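Long-range contact in beta-glucanase (PDB 6EUG), which probably hydrolyses beta-1,3-galactosidic linkages of arabinogalactan through its family 43 glycoside hydrolase domain, the part of the longer protein described here: residues K315-Y323 with F334-P342. Sequence-based numbering, arbitrary orientation.
With GIM (glucoimidazole), chain B.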
loop_
_atom_site.group_PDB
_atom_site.type_symbol
_atom_site.label_atom_id
_atom_site.label_comp_id
_atom_site.label_asym_id
_atom_site.label_seq_id
_atom_site.Cartn_x
_atom_site.Cartn_y
_atom_site.Cartn_z
ATOM N N LYS A 315 1.149 12.824 15.186
ATOM C CA LYS A 315 0.877 13.080 13.783
ATOM C C LYS A 315 1.825 12.282 12.885
ATOM O O LYS A 315 2.060 12.665 11.735
ATOM C CB LYS A 315 0.945 14.608 13.512
ATOM C CG LYS A 315 -0.253 15.436 14.038
ATOM C CD LYS A 315 -0.029 16.017 15.421
ATOM N N THR A 316 2.363 11.164 13.394
ATOM C CA THR A 316 3.293 10.316 12.647
ATOM C C THR A 316 4.466 11.163 12.048
ATOM O O THR A 316 4.882 11.007 10.890
ATOM C CB THR A 316 2.531 9.476 11.575
ATOM O OG1 THR A 316 1.333 8.932 12.131
ATOM C CG2 THR A 316 3.372 8.311 11.029
ATOM N N PHE A 317 4.976 12.103 12.858
ATOM C CA PHE A 317 6.100 12.970 12.457
ATOM C C PHE A 317 5.809 13.838 11.205
ATOM O O PHE A 317 6.729 14.260 10.500
ATOM C CB PHE A 317 7.379 12.132 12.284
ATOM C CG PHE A 317 7.680 11.203 13.459
ATOM C CD1 PHE A 317 7.795 11.699 14.771
ATOM C CD2 PHE A 317 7.894 9.850 13.256
ATOM C CE1 PHE A 317 8.100 10.860 15.825
ATOM C CE2 PHE A 317 8.185 8.999 14.324
ATOM C CZ PHE A 317 8.293 9.506 15.604
ATOM N N GLY A 318 4.526 14.102 10.953
ATOM C CA GLY A 318 4.037 14.860 9.782
ATOM C C GLY A 318 3.910 13.996 8.517
ATOM O O GLY A 318 3.716 14.522 7.440
ATOM N N GLY A 319 4.043 12.673 8.680
ATOM C CA GLY A 319 4.017 11.722 7.561
ATOM C C GLY A 319 2.818 10.761 7.507
ATOM O O GLY A 319 1.908 10.791 8.374
ATOM N N GLN A 320 2.859 9.897 6.483
ATOM C CA GLN A 320 1.913 8.798 6.298
ATOM C C GLN A 320 2.677 7.582 5.771
ATOM O O GLN A 320 3.415 7.683 4.768
ATOM C CB GLN A 320 0.796 9.199 5.321
ATOM C CG GLN A 320 -0.318 8.161 5.108
ATOM C CD GLN A 320 -1.351 8.560 4.060
ATOM O OE1 GLN A 320 -1.013 9.237 3.053
ATOM N NE2 GLN A 320 -2.605 8.059 4.219
ATOM N N SER A 321 2.550 6.444 6.453
ATOM C CA SER A 321 3.175 5.186 6.063
ATOM C C SER A 321 3.111 4.848 4.568
ATOM O O SER A 321 2.063 5.065 3.929
ATOM C CB SER A 321 2.551 4.050 6.902
ATOM O OG SER A 321 1.104 3.983 6.820
ATOM N N THR A 322 4.192 4.264 4.044
ATOM C CA THR A 322 4.174 3.653 2.681
ATOM C C THR A 322 4.763 2.248 2.552
ATOM O O THR A 322 4.289 1.489 1.718
ATOM C CB THR A 322 4.695 4.587 1.570
ATOM O OG1 THR A 322 4.375 4.053 0.264
ATOM C CG2 THR A 322 6.187 4.879 1.683
ATOM N N TYR A 323 5.804 1.909 3.324
ATOM C CA TYR A 323 6.487 0.618 3.146
ATOM C C TYR A 323 7.380 0.307 4.346
ATOM O O TYR A 323 7.884 1.224 5.010
ATOM C CB TYR A 323 7.372 0.654 1.834
ATOM C CG TYR A 323 7.821 -0.745 1.380
ATOM C CD1 TYR A 323 6.912 -1.621 0.788
ATOM C CD2 TYR A 323 9.146 -1.167 1.524
ATOM C CE1 TYR A 323 7.279 -2.918 0.426
ATOM C CE2 TYR A 323 9.531 -2.451 1.155
ATOM C CZ TYR A 323 8.598 -3.319 0.588
ATOM O OH TYR A 323 8.965 -4.596 0.223
ATOM N N PHE A 334 13.251 -1.121 8.300
ATOM C CA PHE A 334 13.142 0.356 8.211
ATOM C C PHE A 334 11.783 0.806 7.729
ATOM O O PHE A 334 11.233 0.222 6.801
ATOM C CB PHE A 334 14.284 0.925 7.305
ATOM C CG PHE A 334 15.635 0.512 7.803
ATOM C CD1 PHE A 334 16.109 -0.781 7.548
ATOM C CD2 PHE A 334 16.365 1.340 8.655
ATOM C CE1 PHE A 334 17.303 -1.228 8.110
ATOM C CE2 PHE A 334 17.584 0.910 9.194
ATOM C CZ PHE A 334 18.050 -0.384 8.934
ATOM N N PHE A 335 11.256 1.834 8.411
ATOM C CA PHE A 335 9.946 2.435 8.155
ATOM C C PHE A 335 10.102 3.535 7.110
ATOM O O PHE A 335 10.955 4.425 7.284
ATOM C CB PHE A 335 9.383 2.999 9.470
ATOM C CG PHE A 335 8.082 3.757 9.333
ATOM C CD1 PHE A 335 6.888 3.080 9.054
ATOM C CD2 PHE A 335 8.033 5.134 9.571
ATOM C CE1 PHE A 335 5.680 3.750 8.980
ATOM C CE2 PHE A 335 6.818 5.818 9.527
ATOM C CZ PHE A 335 5.642 5.125 9.213
ATOM N N MET A 336 9.326 3.449 6.033
ATOM C CA MET A 336 9.272 4.458 4.965
ATOM C C MET A 336 7.897 5.122 4.971
ATOM O O MET A 336 6.848 4.441 5.001
ATOM C CB MET A 336 9.533 3.830 3.582
ATOM C CG MET A 336 10.917 3.223 3.400
ATOM S SD MET A 336 11.109 2.302 1.871
ATOM C CE MET A 336 10.534 3.485 0.649
ATOM N N ALA A 337 7.912 6.457 4.905
ATOM C CA ALA A 337 6.700 7.251 4.852
ATOM C C ALA A 337 6.856 8.410 3.877
ATOM O O ALA A 337 7.985 8.795 3.546
ATOM C CB ALA A 337 6.340 7.789 6.240
ATOM N N ASP A 338 5.709 8.965 3.455
ATOM C CA ASP A 338 5.625 10.209 2.651
ATOM C C ASP A 338 5.291 11.399 3.548
ATOM O O ASP A 338 4.510 11.241 4.517
ATOM C CB ASP A 338 4.554 10.062 1.574
ATOM C CG ASP A 338 4.913 8.999 0.575
ATOM O OD1 ASP A 338 5.899 9.204 -0.210
ATOM O OD2 ASP A 338 4.218 7.963 0.573
ATOM N N MET A 339 5.886 12.570 3.273
ATOM C CA MET A 339 5.482 13.828 3.915
ATOM C C MET A 339 4.795 14.702 2.843
ATOM O O MET A 339 5.475 15.385 2.066
ATOM C CB MET A 339 6.731 14.493 4.513
ATOM C CG MET A 339 6.503 15.636 5.477
ATOM S SD MET A 339 8.059 16.356 6.080
ATOM C CE MET A 339 8.888 14.911 6.478
ATOM N N TRP A 340 3.465 14.624 2.756
ATOM C CA TRP A 340 2.745 15.139 1.595
ATOM C C TRP A 340 2.643 16.672 1.633
ATOM O O TRP A 340 2.350 17.248 2.698
ATOM C CB TRP A 340 1.326 14.565 1.503
ATOM C CG TRP A 340 1.246 13.073 1.297
ATOM C CD1 TRP A 340 0.799 12.174 2.193
ATOM C CD2 TRP A 340 1.584 12.342 0.117
ATOM N NE1 TRP A 340 0.838 10.921 1.658
ATOM C CE2 TRP A 340 1.367 10.988 0.399
ATOM C CE3 TRP A 340 2.138 12.704 -1.124
ATOM C CZ2 TRP A 340 1.569 9.997 -0.533
ATOM C CZ3 TRP A 340 2.335 11.731 -2.071
ATOM C CH2 TRP A 340 2.095 10.368 -1.762
ATOM N N ARG A 341 2.864 17.299 0.469
ATOM C CA ARG A 341 2.636 18.752 0.256
ATOM C C ARG A 341 1.562 18.907 -0.816
ATOM O O ARG A 341 1.864 18.971 -2.013
ATOM C CB ARG A 341 3.919 19.450 -0.173
ATOM C CG ARG A 341 4.937 19.464 0.937
ATOM C CD ARG A 341 6.126 20.323 0.607
ATOM N NE ARG A 341 7.014 20.412 1.768
ATOM C CZ ARG A 341 7.830 21.425 2.037
ATOM N NH1 ARG A 341 7.905 22.500 1.239
ATOM N NH2 ARG A 341 8.574 21.363 3.131
ATOM N N PRO A 342 0.295 18.912 -0.414
ATOM C CA PRO A 342 -0.800 18.854 -1.429
ATOM C C PRO A 342 -0.841 20.039 -2.426
ATOM O O PRO A 342 -1.315 19.875 -3.545
ATOM C CB PRO A 342 -2.074 18.801 -0.579
ATOM C CG PRO A 342 -1.672 19.252 0.780
ATOM C CD PRO A 342 -0.217 18.942 0.960
HETATM C C1 GIM B . -5.310 9.215 0.542
HETATM C C2 GIM B . -4.380 8.139 0.134
HETATM N N10 GIM B . -5.541 10.358 -0.127
HETATM C C3 GIM B . -3.424 8.665 -0.952
HETATM C C4 GIM B . -4.241 9.478 -2.001
HETATM C C5 GIM B . -4.815 10.754 -1.365
HETATM C C6 GIM B . -5.712 11.546 -2.314
HETATM C C7 GIM B . -6.841 10.319 1.668
HETATM C C8 GIM B . -6.475 11.064 0.566
HETATM N N1 GIM B . -6.110 9.182 1.638
HETATM O O3 GIM B . -2.770 7.577 -1.622
HETATM O O2 GIM B . -3.792 7.562 1.331
HETATM O O4 GIM B . -5.307 8.717 -2.624
HETATM O O6 GIM B . -6.917 10.832 -2.575
HETATM O O HOH W 1 2.031 13.797 5.219
HETATM O O HOH W 2 2.100 7.581 2.066
#
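Gln320 extends with CG anti to the backbone N (chi1 -176°) and its chain straight beyond, while Trp340 has CG anti to the carbonyl carbon (chi1 -64°), which brings the amide to the edge of the indole. Trp340 NE1 donates to Gln320 OE1 at 2.9 Å, in the carbonyl plane of the amide but tilted from that of the indole; the two planes stand 83° apart. With OE1 engaged as acceptor, Gln320 NE2 turns toward the glucoimidazole and donates to its O2 at 3.2 Å, and is also hydrogen-bonded to Ser279 OG. Trp340 is thus a second-shell residue that probably helps fix the rotation of the Gln320 amide; Asp338 CB sits over one face of its ring, offset toward the rim. The pair sits at the end of the hairpin of strands 320-327 and 332-339, the two inner strands of the last blade of the five-bladed beta-propeller characteristic of family 43. Gln320 and Asp338 form an antiparallel hydrogen-bonded pair, with backbone N-H...O bonds both ways. Farther along, a classic beta bulge sets Thr322 and Tyr323 against Met336, whose carbonyl O accepts from Thr322 N at 2.8 Å and Tyr323 N at 3.2 Å. Met336 SD lies at the edge of the Tyr323 ring, 4.0 Å from Tyr323 CD2, a Met-aromatic contact. Thr322 CB packs against Asp338 OD2, while Gly47 N holds the other carboxylate oxygen. A water joins Gly318 O to Trp340 N where the strands part.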